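Local coordinates for erythrocyte membrane protein 1 (Plasmodium falciparum, PDB 2YK0) that probably binds receptors on the host cell surface as an adhesin of infected red cells, represented here by its N-terminal DBL1-alpha and CIDR-gamma domains, at residues 89-94 with 146-151. The protein carries 8 engineered substitutions. Residues are numbered along the deposited sequence; the frame is centred on the assembly and turned at random.
Sequences IKTGYN and LEFLDN
Phe148 lays one face of its ring over the backbone of Ile89 and contributes 104 of the 239 Å² buried between 89-94 and 146-151, the largest single share. The Ile89 CA lies 3.9 Å from the ring centroid and 14° off the ring normal, which meets CH-pi geometry. Both branches of Ile89 follow the same ring: CG1 reaches Phe148 CD2 at 3.7 Å, while CG2, anti to the backbone N, comes over the face to 3.8 Å from CE2. Thr91 closes on the far end obliquely, its CB 3.6 Å from Phe148 CZ. Thr91 CG2 also covers the centre of one face of the Tyr93 ring, 3.7 Å above its plane, so the threonine touches both aromatics. The looser, more exposed side begins there. Tyr93, poorly ordered, holds its OH beside the edge of the Phe148 ring, no closer than 4.5 Å to CE2, and 3.4 Å from Glu147 OE1, but at too poor an angle for a hydrogen bond. Through Leu149, next to Phe148 and packed on helix 219-234, the 89-94 loop is tied to the Duffy-binding-like domain. With no polar bond between the segments, their cohesion rests on apolar and CH-pi contacts to one phenyl ring.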
loop_
_atom_site.group_PDB
_atom_site.type_symbol
_atom_site.label_atom_id
_atom_site.label_comp_id
_atom_site.label_asym_id
_atom_site.label_seq_id
_atom_site.Cartn_x
_atom_site.Cartn_y
_atom_site.Cartn_z
ATOM N N ILE A 89 26.623 -17.122 13.677
ATOM C CA ILE A 89 26.300 -15.849 14.334
ATOM C C ILE A 89 27.197 -15.591 15.494
ATOM O O ILE A 89 27.139 -16.306 16.486
ATOM C CB ILE A 89 24.801 -15.676 14.654
ATOM C CG1 ILE A 89 23.936 -16.004 13.420
ATOM C CG2 ILE A 89 24.519 -14.267 15.181
ATOM C CD1 ILE A 89 22.644 -16.476 13.691
ATOM N N LYS A 90 28.092 -14.619 15.325
ATOM C CA LYS A 90 29.084 -14.237 16.325
ATOM C C LYS A 90 28.900 -12.792 16.768
ATOM O O LYS A 90 29.789 -12.240 17.425
ATOM C CB LYS A 90 30.514 -14.501 15.816
ATOM C CG LYS A 90 30.893 -15.973 15.757
ATOM C CD LYS A 90 32.403 -16.155 15.691
ATOM C CE LYS A 90 32.824 -17.605 15.670
ATOM N NZ LYS A 90 33.145 -18.090 14.298
ATOM N N THR A 91 27.738 -12.183 16.426
ATOM C CA THR A 91 27.391 -10.806 16.809
ATOM C C THR A 91 26.902 -10.683 18.254
ATOM O O THR A 91 26.439 -11.669 18.852
ATOM C CB THR A 91 26.361 -10.164 15.849
ATOM O OG1 THR A 91 26.246 -8.784 16.208
ATOM C CG2 THR A 91 24.958 -10.817 15.924
ATOM N N GLY A 92 26.949 -9.449 18.757
ATOM C CA GLY A 92 26.477 -9.104 20.088
ATOM C C GLY A 92 24.965 -9.104 20.183
ATOM O O GLY A 92 24.414 -9.764 21.065
ATOM N N TYR A 93 24.288 -8.377 19.259
ATOM C CA TYR A 93 22.828 -8.224 19.222
ATOM C C TYR A 93 21.998 -9.519 19.263
ATOM O O TYR A 93 21.105 -9.630 20.104
ATOM C CB TYR A 93 22.357 -7.220 18.143
ATOM C CG TYR A 93 22.526 -7.659 16.700
ATOM C CD1 TYR A 93 21.661 -8.587 16.126
ATOM C CD2 TYR A 93 23.484 -7.069 15.876
ATOM C CE1 TYR A 93 21.796 -8.982 14.794
ATOM C CE2 TYR A 93 23.618 -7.445 14.535
ATOM C CZ TYR A 93 22.769 -8.402 13.999
ATOM O OH TYR A 93 22.886 -8.785 12.684
ATOM N N ASN A 94 22.316 -10.503 18.397
ATOM C CA ASN A 94 21.609 -11.786 18.364
ATOM C C ASN A 94 22.423 -12.833 19.122
ATOM O O ASN A 94 23.359 -13.439 18.578
ATOM C CB ASN A 94 21.287 -12.240 16.925
ATOM C CG ASN A 94 20.247 -13.355 16.789
ATOM O OD1 ASN A 94 19.847 -14.011 17.751
ATOM N ND2 ASN A 94 19.791 -13.600 15.567
ATOM N N LEU A 146 22.844 -15.895 7.405
ATOM C CA LEU A 146 23.529 -15.708 6.120
ATOM C C LEU A 146 24.377 -14.430 6.125
ATOM O O LEU A 146 25.256 -14.253 5.270
ATOM C CB LEU A 146 22.542 -15.715 4.921
ATOM C CG LEU A 146 21.682 -16.967 4.696
ATOM C CD1 LEU A 146 20.769 -16.780 3.529
ATOM C CD2 LEU A 146 22.519 -18.191 4.418
ATOM N N GLU A 147 24.170 -13.571 7.121
ATOM C CA GLU A 147 24.978 -12.361 7.262
ATOM C C GLU A 147 26.373 -12.734 7.833
ATOM O O GLU A 147 27.242 -11.856 7.990
ATOM C CB GLU A 147 24.291 -11.350 8.203
ATOM C CG GLU A 147 22.823 -11.085 7.915
ATOM C CD GLU A 147 22.236 -9.847 8.564
ATOM O OE1 GLU A 147 22.975 -9.142 9.291
ATOM O OE2 GLU A 147 21.050 -9.547 8.289
ATOM N N PHE A 148 26.552 -14.043 8.164
ATOM C CA PHE A 148 27.714 -14.628 8.829
ATOM C C PHE A 148 28.604 -15.575 8.034
ATOM O O PHE A 148 29.606 -16.066 8.571
ATOM C CB PHE A 148 27.265 -15.205 10.165
ATOM C CG PHE A 148 26.916 -14.048 11.069
ATOM C CD1 PHE A 148 27.923 -13.320 11.717
ATOM C CD2 PHE A 148 25.603 -13.603 11.177
ATOM C CE1 PHE A 148 27.617 -12.204 12.483
ATOM C CE2 PHE A 148 25.298 -12.486 11.950
ATOM C CZ PHE A 148 26.308 -11.796 12.602
ATOM N N LEU A 149 28.288 -15.705 6.709
ATOM C CA LEU A 149 28.902 -16.520 5.655
ATOM C C LEU A 149 30.369 -16.298 5.352
ATOM O O LEU A 149 30.983 -17.214 4.802
ATOM C CB LEU A 149 28.083 -16.372 4.375
ATOM C CG LEU A 149 27.136 -17.501 3.960
ATOM C CD1 LEU A 149 26.747 -18.381 5.118
ATOM C CD2 LEU A 149 25.893 -16.932 3.303
ATOM N N ASP A 150 30.930 -15.105 5.658
ATOM C CA ASP A 150 32.355 -14.825 5.444
ATOM C C ASP A 150 33.160 -15.183 6.698
ATOM O O ASP A 150 33.195 -14.394 7.634
ATOM C CB ASP A 150 32.574 -13.354 5.020
ATOM C CG ASP A 150 34.021 -12.859 4.973
ATOM O OD1 ASP A 150 34.929 -13.675 4.670
ATOM O OD2 ASP A 150 34.240 -11.654 5.207
ATOM N N ASN A 151 33.775 -16.390 6.733
ATOM C CA ASN A 151 34.553 -16.924 7.880
ATOM C C ASN A 151 35.406 -18.137 7.495
ATOM O O ASN A 151 35.230 -18.699 6.418
ATOM C CB ASN A 151 33.657 -17.278 9.070
ATOM C CG ASN A 151 32.620 -18.320 8.738
ATOM O OD1 ASN A 151 32.938 -19.474 8.431
ATOM N ND2 ASN A 151 31.365 -17.921 8.690
#